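Local coordinates for protein TetR family transcriptional repressor LfrR (Mycobacterium smegmatis, PDB 2V57) that represses transcription of the lfrRA efflux-pump operon by binding directly to the promoter region upstream of its own gene, at residues G125-V130 with W147-F152; N72-R77 with V93-D98; R14-I19 with H50-E55; I19-M24 with A64-D69. All blocks are in the same frame, centred on the assembly; numbering follows the deposited sequence.

The four contacts run from the DNA-binding end of an all-helical TetR-type subunit to its ligand-binding and dimerisation end. Contacts 3 and 4 share I19 and helix 11-27, their centres 11 Å apart, and one sulfate ion joins them, held by R16 and Y53 of contact 3 and R65 of contact 4. Helix 56-77 carries the path onward: it supplies 64-69 to contact 4 and 72-77 to contact 2, whose centres lie 15 Å apart. Contact 2 in turn touches contact 1, where F152 packs on V93. Contacts 1 and 3, with centres 31 Å apart, lie on opposite sides of the chain's centre.

Contact 1: G125-V130 with W147-F152; sequences GDEAIV and WARRVF
The F152 ring receives I129 over one face: CD1 stands above its centre, 3.8 Å from the centroid and 14° off the normal, a CH-pi contact. CG1 of I129, anti to the backbone N (chi1 -177°), lies against the same ring. A branched aliphatic chain suits this buried place, filling the ring face without polar atoms; V92 and V93 of helix 85-97 extend the apolar layer. The second flat group, the guanidinium of R149, has V130 CG2 at its edge, near its plane, while two carboxylates approach obliquely. D126 OD2 lies 3.7 Å from R149 NE, and E127 OE1 lies 4.0 Å from R149 NH1. Both salt bridges are long, their oxygens well out of the guanidinium plane, with no N-H directed at either. The aliphatic part of R149 comes closer, CD resting 3.2 Å from D126 O and CB meeting V130 CG2. Helix 147-164 also faces the second subunit, where R150 pairs with D165 of that subunit. The chemistry thus divides in two: close, shape-dependent apolar packing at I129 and F152, and at R149 a long-range attraction between charges, which probably constrains the guanidinium less than directed N-H...O bonds would.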
# COMPACT_ATOMS: atom_id res chain seq x y z
N GLY B 125 8.04 -17.76 0.15
CA GLY B 125 7.57 -17.71 -1.23
C GLY B 125 7.70 -16.34 -1.88
O GLY B 125 7.39 -16.18 -3.06
N ASP B 126 8.18 -15.36 -1.13
CA ASP B 126 8.20 -13.99 -1.67
C ASP B 126 9.35 -13.70 -2.65
O ASP B 126 9.40 -12.62 -3.23
CB ASP B 126 8.10 -12.94 -0.56
CG ASP B 126 9.42 -12.68 0.12
OD1 ASP B 126 10.42 -13.38 -0.16
OD2 ASP B 126 9.47 -11.76 0.96
N GLU B 127 10.25 -14.66 -2.85
CA GLU B 127 11.30 -14.48 -3.87
C GLU B 127 10.91 -14.98 -5.26
O GLU B 127 11.59 -14.67 -6.23
CB GLU B 127 12.61 -15.15 -3.45
CG GLU B 127 13.24 -14.60 -2.19
CD GLU B 127 13.66 -13.14 -2.31
OE1 GLU B 127 13.46 -12.53 -3.38
OE2 GLU B 127 14.20 -12.61 -1.32
N ALA B 128 9.86 -15.79 -5.36
CA ALA B 128 9.47 -16.37 -6.65
C ALA B 128 9.19 -15.30 -7.71
O ALA B 128 9.65 -15.41 -8.83
CB ALA B 128 8.27 -17.32 -6.49
N ILE B 129 8.42 -14.28 -7.35
CA ILE B 129 8.13 -13.17 -8.25
C ILE B 129 9.39 -12.48 -8.78
O ILE B 129 9.47 -12.12 -9.96
CB ILE B 129 7.22 -12.13 -7.57
CG1 ILE B 129 6.87 -11.01 -8.55
CG2 ILE B 129 7.88 -11.57 -6.32
CD1 ILE B 129 6.40 -11.52 -9.89
N VAL B 130 10.37 -12.30 -7.91
CA VAL B 130 11.64 -11.70 -8.27
C VAL B 130 12.39 -12.58 -9.28
O VAL B 130 12.97 -12.07 -10.24
CB VAL B 130 12.53 -11.53 -7.02
CG1 VAL B 130 13.92 -11.01 -7.40
CG2 VAL B 130 11.86 -10.62 -6.01
N TRP B 147 13.92 -3.94 -4.44
CA TRP B 147 13.26 -2.89 -5.24
C TRP B 147 12.24 -3.50 -6.19
O TRP B 147 11.11 -3.04 -6.25
CB TRP B 147 14.26 -2.06 -6.05
CG TRP B 147 13.58 -0.87 -6.76
CD1 TRP B 147 13.42 -0.69 -8.10
CD2 TRP B 147 12.96 0.25 -6.12
NE1 TRP B 147 12.74 0.50 -8.34
CE2 TRP B 147 12.45 1.09 -7.14
CE3 TRP B 147 12.79 0.63 -4.78
CZ2 TRP B 147 11.77 2.28 -6.87
CZ3 TRP B 147 12.12 1.82 -4.50
CH2 TRP B 147 11.62 2.63 -5.55
N ALA B 148 12.64 -4.53 -6.93
CA ALA B 148 11.76 -5.11 -7.92
C ALA B 148 10.54 -5.69 -7.23
O ALA B 148 9.42 -5.54 -7.71
CB ALA B 148 12.48 -6.18 -8.76
N ARG B 149 10.75 -6.37 -6.11
CA ARG B 149 9.61 -6.96 -5.40
C ARG B 149 8.62 -5.88 -4.99
O ARG B 149 7.42 -6.01 -5.20
CB ARG B 149 10.07 -7.74 -4.17
CG ARG B 149 8.94 -8.44 -3.42
CD ARG B 149 9.51 -9.54 -2.49
NE ARG B 149 10.11 -8.94 -1.29
CZ ARG B 149 11.40 -8.68 -1.15
NH1 ARG B 149 12.24 -8.97 -2.13
NH2 ARG B 149 11.84 -8.12 -0.03
N ARG B 150 9.12 -4.82 -4.37
CA ARG B 150 8.27 -3.73 -3.90
C ARG B 150 7.54 -2.98 -5.00
O ARG B 150 6.39 -2.59 -4.82
CB ARG B 150 9.07 -2.76 -3.07
CG ARG B 150 9.25 -3.26 -1.67
CD ARG B 150 10.57 -2.84 -1.10
NE ARG B 150 10.62 -3.26 0.28
CZ ARG B 150 11.70 -3.22 1.03
NH1 ARG B 150 12.85 -2.80 0.51
NH2 ARG B 150 11.64 -3.62 2.30
N VAL B 151 8.21 -2.76 -6.12
CA VAL B 151 7.57 -2.12 -7.25
C VAL B 151 6.48 -3.04 -7.82
O VAL B 151 5.40 -2.58 -8.14
CB VAL B 151 8.60 -1.71 -8.33
CG1 VAL B 151 7.89 -1.25 -9.62
CG2 VAL B 151 9.50 -0.58 -7.79
N PHE B 152 6.76 -4.33 -7.93
CA PHE B 152 5.76 -5.24 -8.45
C PHE B 152 4.49 -5.15 -7.64
O PHE B 152 3.41 -4.97 -8.18
CB PHE B 152 6.24 -6.70 -8.44
CG PHE B 152 5.20 -7.65 -8.97
CD1 PHE B 152 5.10 -7.91 -10.33
CD2 PHE B 152 4.27 -8.22 -8.10
CE1 PHE B 152 4.11 -8.77 -10.81
CE2 PHE B 152 3.28 -9.07 -8.57
CZ PHE B 152 3.21 -9.35 -9.93

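Contact 2: N72-R77 with V93-D98; sequences NAAIER and VESQLD
Apolar contact begins where A74 faces S95, the two CB atoms 3.9 Å apart. These residues also have the nearest pair of CA atoms, at 5.4 Å, and their small side chains let the helices come together: the axes of 72-77 and 93-97 approach to 8.6 Å and run nearly antiparallel, at 151°. S95 CB lies 3.5 Å from A74 O, so backbone and side chain pack directly here.

A mixed contact flanks this pair. The amide end of Q96 reaches across to I75, bringing NE2 to 3.1 Å from I75 CG1, tight for a polar nitrogen and a methylene, and NE2 also lies 3.8 Å from A74 CB. The bend of Q96 at chi2 (-62°) turns its CD back toward helix 56-77, and I75 offers CG1 from beside its own backbone N.

Polar bonds hold the amide from its own helix and from the neighbouring one. Q96 NE2 donates to S95 OG at 3.2 Å, with S95 OG tilted 15° out of the amide plane, while Q96 OE1 is bonded to S71 OG. S95 OG is in turn bonded to V92 O. Glutamine suits this buried position because its amide offers a donor and an acceptor, which S95 OG and S71 OG can meet, and these bonds limit its rotation.

W153 and M156 of helix 147-164 also pack against Q96. The pair belongs to the antiparallel helical bundle of a TetR-type regulatory domain, in which helix 56-77 arrives from the DNA-binding domain and helix 85-97 packs back along it.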
# COMPACT_ATOMS: atom_id res chain seq x y z
N ASN B 72 0.56 -17.50 -3.24
CA ASN B 72 1.53 -18.55 -3.55
C ASN B 72 0.96 -19.62 -4.47
O ASN B 72 1.63 -20.07 -5.40
CB ASN B 72 2.06 -19.20 -2.26
CG ASN B 72 3.07 -18.33 -1.55
OD1 ASN B 72 3.81 -17.58 -2.19
ND2 ASN B 72 3.13 -18.43 -0.23
N ALA B 73 -0.26 -20.04 -4.21
CA ALA B 73 -0.87 -21.07 -5.04
C ALA B 73 -1.09 -20.52 -6.44
O ALA B 73 -0.93 -21.23 -7.44
CB ALA B 73 -2.18 -21.55 -4.44
N ALA B 74 -1.44 -19.23 -6.53
CA ALA B 74 -1.74 -18.63 -7.83
C ALA B 74 -0.50 -18.48 -8.71
O ALA B 74 -0.56 -18.70 -9.92
CB ALA B 74 -2.43 -17.29 -7.64
N ILE B 75 0.62 -18.12 -8.11
CA ILE B 75 1.87 -18.01 -8.86
C ILE B 75 2.26 -19.37 -9.42
O ILE B 75 2.72 -19.49 -10.56
CB ILE B 75 3.02 -17.53 -7.97
CG1 ILE B 75 2.62 -16.24 -7.26
CG2 ILE B 75 4.27 -17.33 -8.80
CD1 ILE B 75 3.69 -15.73 -6.31
N GLU B 76 2.05 -20.39 -8.61
CA GLU B 76 2.33 -21.76 -9.00
C GLU B 76 1.43 -22.18 -10.17
O GLU B 76 1.90 -22.79 -11.15
CB GLU B 76 2.08 -22.66 -7.78
CG GLU B 76 2.41 -24.12 -7.92
CD GLU B 76 2.32 -24.84 -6.58
OE1 GLU B 76 1.81 -24.25 -5.60
OE2 GLU B 76 2.77 -26.00 -6.49
N ARG B 77 0.15 -21.85 -10.07
CA ARG B 77 -0.86 -22.23 -11.06
C ARG B 77 -0.61 -21.55 -12.41
O ARG B 77 -1.06 -22.02 -13.45
CB ARG B 77 -2.26 -21.87 -10.53
CG ARG B 77 -3.43 -22.40 -11.33
CD ARG B 77 -4.75 -22.14 -10.60
NE ARG B 77 -4.78 -22.76 -9.27
CZ ARG B 77 -4.71 -22.10 -8.12
NH1 ARG B 77 -4.62 -20.77 -8.10
NH2 ARG B 77 -4.75 -22.77 -6.97
N VAL B 93 1.01 -11.83 -13.50
CA VAL B 93 0.27 -10.62 -13.19
C VAL B 93 -1.23 -10.90 -13.05
O VAL B 93 -1.86 -10.49 -12.07
CB VAL B 93 0.48 -9.52 -14.26
CG1 VAL B 93 -0.47 -8.34 -14.01
CG2 VAL B 93 1.96 -9.03 -14.27
N GLU B 94 -1.80 -11.61 -14.02
CA GLU B 94 -3.22 -11.96 -13.95
C GLU B 94 -3.54 -12.74 -12.70
O GLU B 94 -4.53 -12.45 -12.01
CB GLU B 94 -3.63 -12.77 -15.19
CG GLU B 94 -3.65 -11.95 -16.45
CD GLU B 94 -3.72 -12.80 -17.70
OE1 GLU B 94 -3.43 -14.01 -17.62
OE2 GLU B 94 -4.04 -12.25 -18.77
N SER B 95 -2.71 -13.74 -12.40
CA SER B 95 -2.92 -14.61 -11.25
C SER B 95 -3.03 -13.80 -9.96
O SER B 95 -3.89 -14.09 -9.14
CB SER B 95 -1.80 -15.66 -11.15
OG SER B 95 -0.61 -15.16 -10.54
N GLN B 96 -2.18 -12.79 -9.81
CA GLN B 96 -2.24 -11.92 -8.62
C GLN B 96 -3.36 -10.88 -8.68
O GLN B 96 -3.97 -10.56 -7.65
CB GLN B 96 -0.88 -11.23 -8.38
CG GLN B 96 0.26 -12.23 -8.30
CD GLN B 96 0.12 -13.21 -7.14
OE1 GLN B 96 0.07 -12.81 -5.97
NE2 GLN B 96 0.07 -14.50 -7.45
N LEU B 97 -3.63 -10.32 -9.86
CA LEU B 97 -4.73 -9.37 -9.97
C LEU B 97 -6.04 -10.04 -9.55
O LEU B 97 -6.90 -9.42 -8.91
CB LEU B 97 -4.85 -8.82 -11.39
CG LEU B 97 -5.75 -7.59 -11.59
CD1 LEU B 97 -5.25 -6.36 -10.82
CD2 LEU B 97 -5.92 -7.27 -13.09
N ASP B 98 -6.17 -11.33 -9.87
CA ASP B 98 -7.42 -12.04 -9.63
C ASP B 98 -7.66 -12.33 -8.14
O ASP B 98 -8.73 -12.80 -7.76
CB ASP B 98 -7.48 -13.33 -10.46
CG ASP B 98 -7.65 -13.06 -11.96
OD1 ASP B 98 -8.03 -11.93 -12.34
OD2 ASP B 98 -7.41 -13.99 -12.76

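Contact 3: R14-I19 with H50-E55; sequences RTRRAI and HRYYPE. With SO4 (sulfate ion), chain G.
Sulfate O2 is gripped by R16 and Y53, one from each segment. Y53 OH donates to it at 2.6 Å, and R16 NH1 at 2.8 Å with an N-H...O angle of 147°; O2 lies in the plane of both the guanidinium and the phenol ring, at their edges. The bend of R16 at chi3 (78°) turns NE out of the extended line of the chain, while CG stays 3.4 Å from Y53 OH. R65 NH1 of helix 56-77 completes the grip on the ion.

Apolar groups of helix 11-27 occupy the rest. T15 CG2 lies over one face of the Y52 ring, 3.8 Å from its centroid, and I19 CD1 joins it over that face at 4.3 Å. T15 puts its methyl there while OG1 bonds to A11 O, so threonine serves both ring and helix. The other branch of I19, CG2, approaches Y53 CE2 obliquely at 3.8 Å, making one isoleucine a wedge between two tyrosines.

Y52 and Y53, at the end of the helix-turn-helix motif, are seated on helix 11-27 by these contacts. The sulfate probably comes from the crystallisation liquor; its binding implies that two arginines and a phenol suit an oxyanion.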
# COMPACT_ATOMS: atom_id res chain seq x y z
N ARG B 14 -15.02 -26.54 6.71
CA ARG B 14 -15.95 -25.78 5.89
C ARG B 14 -16.35 -24.46 6.55
O ARG B 14 -16.39 -23.42 5.90
CB ARG B 14 -17.19 -26.62 5.55
CG ARG B 14 -17.07 -27.35 4.21
CD ARG B 14 -18.27 -28.25 3.91
NE ARG B 14 -18.08 -29.61 4.41
CZ ARG B 14 -18.75 -30.14 5.43
NH1 ARG B 14 -19.68 -29.42 6.06
NH2 ARG B 14 -18.51 -31.38 5.82
N THR B 15 -16.63 -24.50 7.84
CA THR B 15 -16.96 -23.28 8.58
C THR B 15 -15.83 -22.25 8.55
O THR B 15 -16.07 -21.06 8.35
CB THR B 15 -17.33 -23.61 10.03
OG1 THR B 15 -18.52 -24.41 10.02
CG2 THR B 15 -17.60 -22.34 10.84
N ARG B 16 -14.60 -22.72 8.75
CA ARG B 16 -13.44 -21.84 8.69
C ARG B 16 -13.32 -21.17 7.31
O ARG B 16 -13.08 -19.96 7.22
CB ARG B 16 -12.16 -22.62 9.01
CG ARG B 16 -10.94 -21.76 9.18
CD ARG B 16 -9.72 -22.63 9.46
NE ARG B 16 -9.29 -23.22 8.21
CZ ARG B 16 -8.42 -22.64 7.40
NH1 ARG B 16 -7.88 -21.48 7.76
NH2 ARG B 16 -8.08 -23.21 6.26
N ARG B 17 -13.49 -21.96 6.26
CA ARG B 17 -13.41 -21.44 4.89
C ARG B 17 -14.52 -20.44 4.61
O ARG B 17 -14.30 -19.42 3.97
CB ARG B 17 -13.43 -22.57 3.86
N ALA B 18 -15.72 -20.72 5.12
CA ALA B 18 -16.84 -19.78 4.99
C ALA B 18 -16.58 -18.43 5.65
O ALA B 18 -16.87 -17.37 5.06
CB ALA B 18 -18.14 -20.41 5.53
N ILE B 19 -16.04 -18.44 6.86
CA ILE B 19 -15.71 -17.21 7.59
C ILE B 19 -14.63 -16.41 6.86
O ILE B 19 -14.76 -15.18 6.65
CB ILE B 19 -15.25 -17.52 9.04
CG1 ILE B 19 -16.40 -18.19 9.82
CG2 ILE B 19 -14.76 -16.26 9.75
CD1 ILE B 19 -15.93 -18.92 11.11
N HIS B 50 -16.66 -16.80 17.24
CA HIS B 50 -15.71 -16.63 18.33
C HIS B 50 -15.00 -17.92 18.75
O HIS B 50 -13.92 -17.88 19.35
CB HIS B 50 -16.36 -15.93 19.53
CG HIS B 50 -16.59 -14.47 19.30
ND1 HIS B 50 -17.81 -13.86 19.51
CD2 HIS B 50 -15.77 -13.50 18.84
CE1 HIS B 50 -17.72 -12.58 19.21
NE2 HIS B 50 -16.49 -12.33 18.80
N ARG B 51 -15.60 -19.06 18.42
CA ARG B 51 -14.93 -20.35 18.63
C ARG B 51 -13.84 -20.59 17.59
O ARG B 51 -13.00 -21.48 17.74
CB ARG B 51 -15.93 -21.50 18.60
CG ARG B 51 -16.87 -21.55 19.79
CD ARG B 51 -17.79 -22.76 19.72
NE ARG B 51 -18.54 -22.81 18.46
CZ ARG B 51 -19.65 -23.51 18.28
NH1 ARG B 51 -20.15 -24.23 19.28
NH2 ARG B 51 -20.26 -23.50 17.10
N TYR B 52 -13.88 -19.81 16.52
CA TYR B 52 -12.83 -19.87 15.50
C TYR B 52 -11.81 -18.73 15.65
O TYR B 52 -10.59 -18.95 15.58
CB TYR B 52 -13.44 -19.86 14.09
CG TYR B 52 -14.15 -21.14 13.74
CD1 TYR B 52 -13.66 -21.98 12.75
CD2 TYR B 52 -15.30 -21.52 14.41
CE1 TYR B 52 -14.32 -23.17 12.43
CE2 TYR B 52 -15.95 -22.70 14.12
CZ TYR B 52 -15.46 -23.52 13.12
OH TYR B 52 -16.13 -24.69 12.83
N TYR B 53 -12.33 -17.52 15.85
CA TYR B 53 -11.50 -16.35 16.05
C TYR B 53 -12.05 -15.56 17.24
O TYR B 53 -13.08 -14.90 17.12
CB TYR B 53 -11.47 -15.51 14.77
CG TYR B 53 -11.12 -16.35 13.57
CD1 TYR B 53 -9.80 -16.67 13.31
CD2 TYR B 53 -12.11 -16.86 12.71
CE1 TYR B 53 -9.44 -17.47 12.24
CE2 TYR B 53 -11.76 -17.66 11.61
CZ TYR B 53 -10.41 -17.95 11.39
OH TYR B 53 -10.00 -18.73 10.33
N PRO B 54 -11.38 -15.65 18.41
CA PRO B 54 -11.92 -15.06 19.64
C PRO B 54 -12.04 -13.54 19.56
O PRO B 54 -12.93 -12.96 20.17
CB PRO B 54 -10.89 -15.45 20.72
CG PRO B 54 -10.19 -16.64 20.17
CD PRO B 54 -10.16 -16.44 18.66
N GLU B 55 -11.14 -12.91 18.83
CA GLU B 55 -11.15 -11.47 18.65
C GLU B 55 -10.98 -11.14 17.17
O GLU B 55 -10.44 -11.93 16.40
CB GLU B 55 -10.05 -10.81 19.47
CG GLU B 55 -10.33 -10.85 20.97
CD GLU B 55 -9.35 -10.04 21.79
OE1 GLU B 55 -9.79 -9.35 22.74
OE2 GLU B 55 -8.13 -10.09 21.50
S SO4 G . -6.50 -20.02 10.92
O1 SO4 G . -5.31 -19.37 10.39
O2 SO4 G . -7.64 -19.85 10.04
O3 SO4 G . -6.27 -21.47 11.09
O4 SO4 G . -6.78 -19.41 12.21

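Contact 4: I19-M24 with A64-D69; sequences ILDAAM and ARHVHD. With SO4 (sulfate ion), chain G.
The H66 ring sits between a better-packed, largely apolar side and a watery one. On the packed side, L20 CD1 lies over one ring face, 4.1 Å from H66 CG, and M24 SD comes to the edge, 3.9 Å from H66 CD2, in a sulfur-aromatic contact. With CG anti to the backbone N (chi1 -180°), the H66 ring extends toward helix 11-27. M24 CG also meets V67 CG2, and I102 of helix 102-106 touches both residues. The axes, 10.8 Å apart and crossing at -86°, are bridged by the H66 ring and by methionine's long, unbranched chain, with leucine's branched end over the ring face.

Looser chemistry lies at D21, an exposed residue. Its OD1 is 4.2 Å from H66 NE2, and one water spans the gap, donating to D21 OD1 at 2.7 Å and bonded to H66 NE2 in the ring plane. Further along, sulfate joins the two helices, R65 NH1 donating to its O1 at 2.9 Å. Between 19-24 and 64-69 the link is thus apolar and sulfur-aromatic contact plus one water bridge; the nearby carboxylate would tend to favour a protonated H66, whose charge is not established.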
# COMPACT_ATOMS: atom_id res chain seq x y z
N ILE B 19 -16.04 -18.44 6.86
CA ILE B 19 -15.71 -17.21 7.59
C ILE B 19 -14.63 -16.41 6.86
O ILE B 19 -14.76 -15.18 6.65
CB ILE B 19 -15.25 -17.52 9.04
CG1 ILE B 19 -16.40 -18.19 9.82
CG2 ILE B 19 -14.76 -16.26 9.75
CD1 ILE B 19 -15.93 -18.92 11.11
N LEU B 20 -13.57 -17.10 6.43
CA LEU B 20 -12.49 -16.44 5.69
C LEU B 20 -12.97 -15.86 4.36
O LEU B 20 -12.59 -14.76 3.98
CB LEU B 20 -11.34 -17.41 5.46
CG LEU B 20 -10.55 -17.76 6.73
CD1 LEU B 20 -9.50 -18.82 6.41
CD2 LEU B 20 -9.90 -16.52 7.33
N ASP B 21 -13.80 -16.63 3.65
CA ASP B 21 -14.31 -16.18 2.36
C ASP B 21 -15.23 -14.97 2.56
O ASP B 21 -15.20 -14.04 1.77
CB ASP B 21 -15.05 -17.31 1.64
CG ASP B 21 -14.12 -18.32 0.99
OD1 ASP B 21 -12.89 -18.11 1.00
OD2 ASP B 21 -14.62 -19.34 0.46
N ALA B 22 -16.01 -14.99 3.63
CA ALA B 22 -16.86 -13.84 3.95
C ALA B 22 -16.03 -12.62 4.34
O ALA B 22 -16.37 -11.48 3.98
CB ALA B 22 -17.86 -14.19 5.06
N ALA B 23 -14.94 -12.85 5.06
CA ALA B 23 -14.07 -11.76 5.46
C ALA B 23 -13.42 -11.12 4.23
O ALA B 23 -13.33 -9.90 4.13
CB ALA B 23 -13.00 -12.26 6.46
N MET B 24 -12.98 -11.96 3.30
CA MET B 24 -12.36 -11.45 2.07
C MET B 24 -13.29 -10.53 1.28
O MET B 24 -12.86 -9.53 0.70
CB MET B 24 -11.90 -12.61 1.18
CG MET B 24 -10.60 -13.23 1.58
SD MET B 24 -10.10 -14.49 0.41
CE MET B 24 -10.07 -13.53 -1.10
N ALA B 64 -5.03 -12.71 6.48
CA ALA B 64 -3.76 -12.33 5.85
C ALA B 64 -2.93 -13.58 5.51
O ALA B 64 -2.41 -13.70 4.39
CB ALA B 64 -2.98 -11.34 6.75
N ARG B 65 -2.79 -14.50 6.46
CA ARG B 65 -2.22 -15.80 6.14
C ARG B 65 -2.91 -16.46 4.91
O ARG B 65 -2.26 -16.87 3.95
CB ARG B 65 -2.25 -16.74 7.36
CG ARG B 65 -1.25 -16.39 8.49
CD ARG B 65 -1.13 -17.55 9.48
NE ARG B 65 -2.36 -17.81 10.24
CZ ARG B 65 -2.73 -17.12 11.32
NH1 ARG B 65 -3.84 -17.44 11.98
NH2 ARG B 65 -1.99 -16.11 11.76
N HIS B 66 -4.24 -16.52 4.93
CA HIS B 66 -4.99 -17.17 3.86
C HIS B 66 -4.73 -16.53 2.49
O HIS B 66 -4.47 -17.24 1.51
CB HIS B 66 -6.49 -17.20 4.18
CG HIS B 66 -7.34 -17.86 3.12
ND1 HIS B 66 -7.22 -19.20 2.80
CD2 HIS B 66 -8.32 -17.37 2.33
CE1 HIS B 66 -8.09 -19.49 1.85
NE2 HIS B 66 -8.77 -18.40 1.55
N VAL B 67 -4.77 -15.19 2.43
CA VAL B 67 -4.47 -14.48 1.20
C VAL B 67 -3.04 -14.70 0.71
O VAL B 67 -2.83 -14.88 -0.49
CB VAL B 67 -4.78 -12.96 1.30
CG1 VAL B 67 -4.37 -12.24 0.02
CG2 VAL B 67 -6.28 -12.76 1.56
N HIS B 68 -2.06 -14.65 1.61
CA HIS B 68 -0.68 -14.99 1.22
C HIS B 68 -0.61 -16.42 0.65
O HIS B 68 0.09 -16.66 -0.34
CB HIS B 68 0.29 -14.84 2.40
CG HIS B 68 1.70 -15.17 2.06
ND1 HIS B 68 2.46 -14.39 1.22
CD2 HIS B 68 2.49 -16.21 2.43
CE1 HIS B 68 3.66 -14.92 1.10
NE2 HIS B 68 3.71 -16.02 1.83
N ASP B 69 -1.34 -17.34 1.27
CA ASP B 69 -1.45 -18.72 0.75
C ASP B 69 -2.01 -18.74 -0.68
O ASP B 69 -1.50 -19.47 -1.56
CB ASP B 69 -2.39 -19.57 1.60
CG ASP B 69 -1.83 -19.94 2.96
OD1 ASP B 69 -0.59 -19.87 3.18
OD2 ASP B 69 -2.66 -20.32 3.82
S SO4 G . -6.50 -20.02 10.92
O1 SO4 G . -5.31 -19.37 10.39
O2 SO4 G . -7.64 -19.85 10.04
O3 SO4 G . -6.27 -21.47 11.09
O4 SO4 G . -6.78 -19.41 12.21
O HOH W 1 -10.66 -18.34 -0.57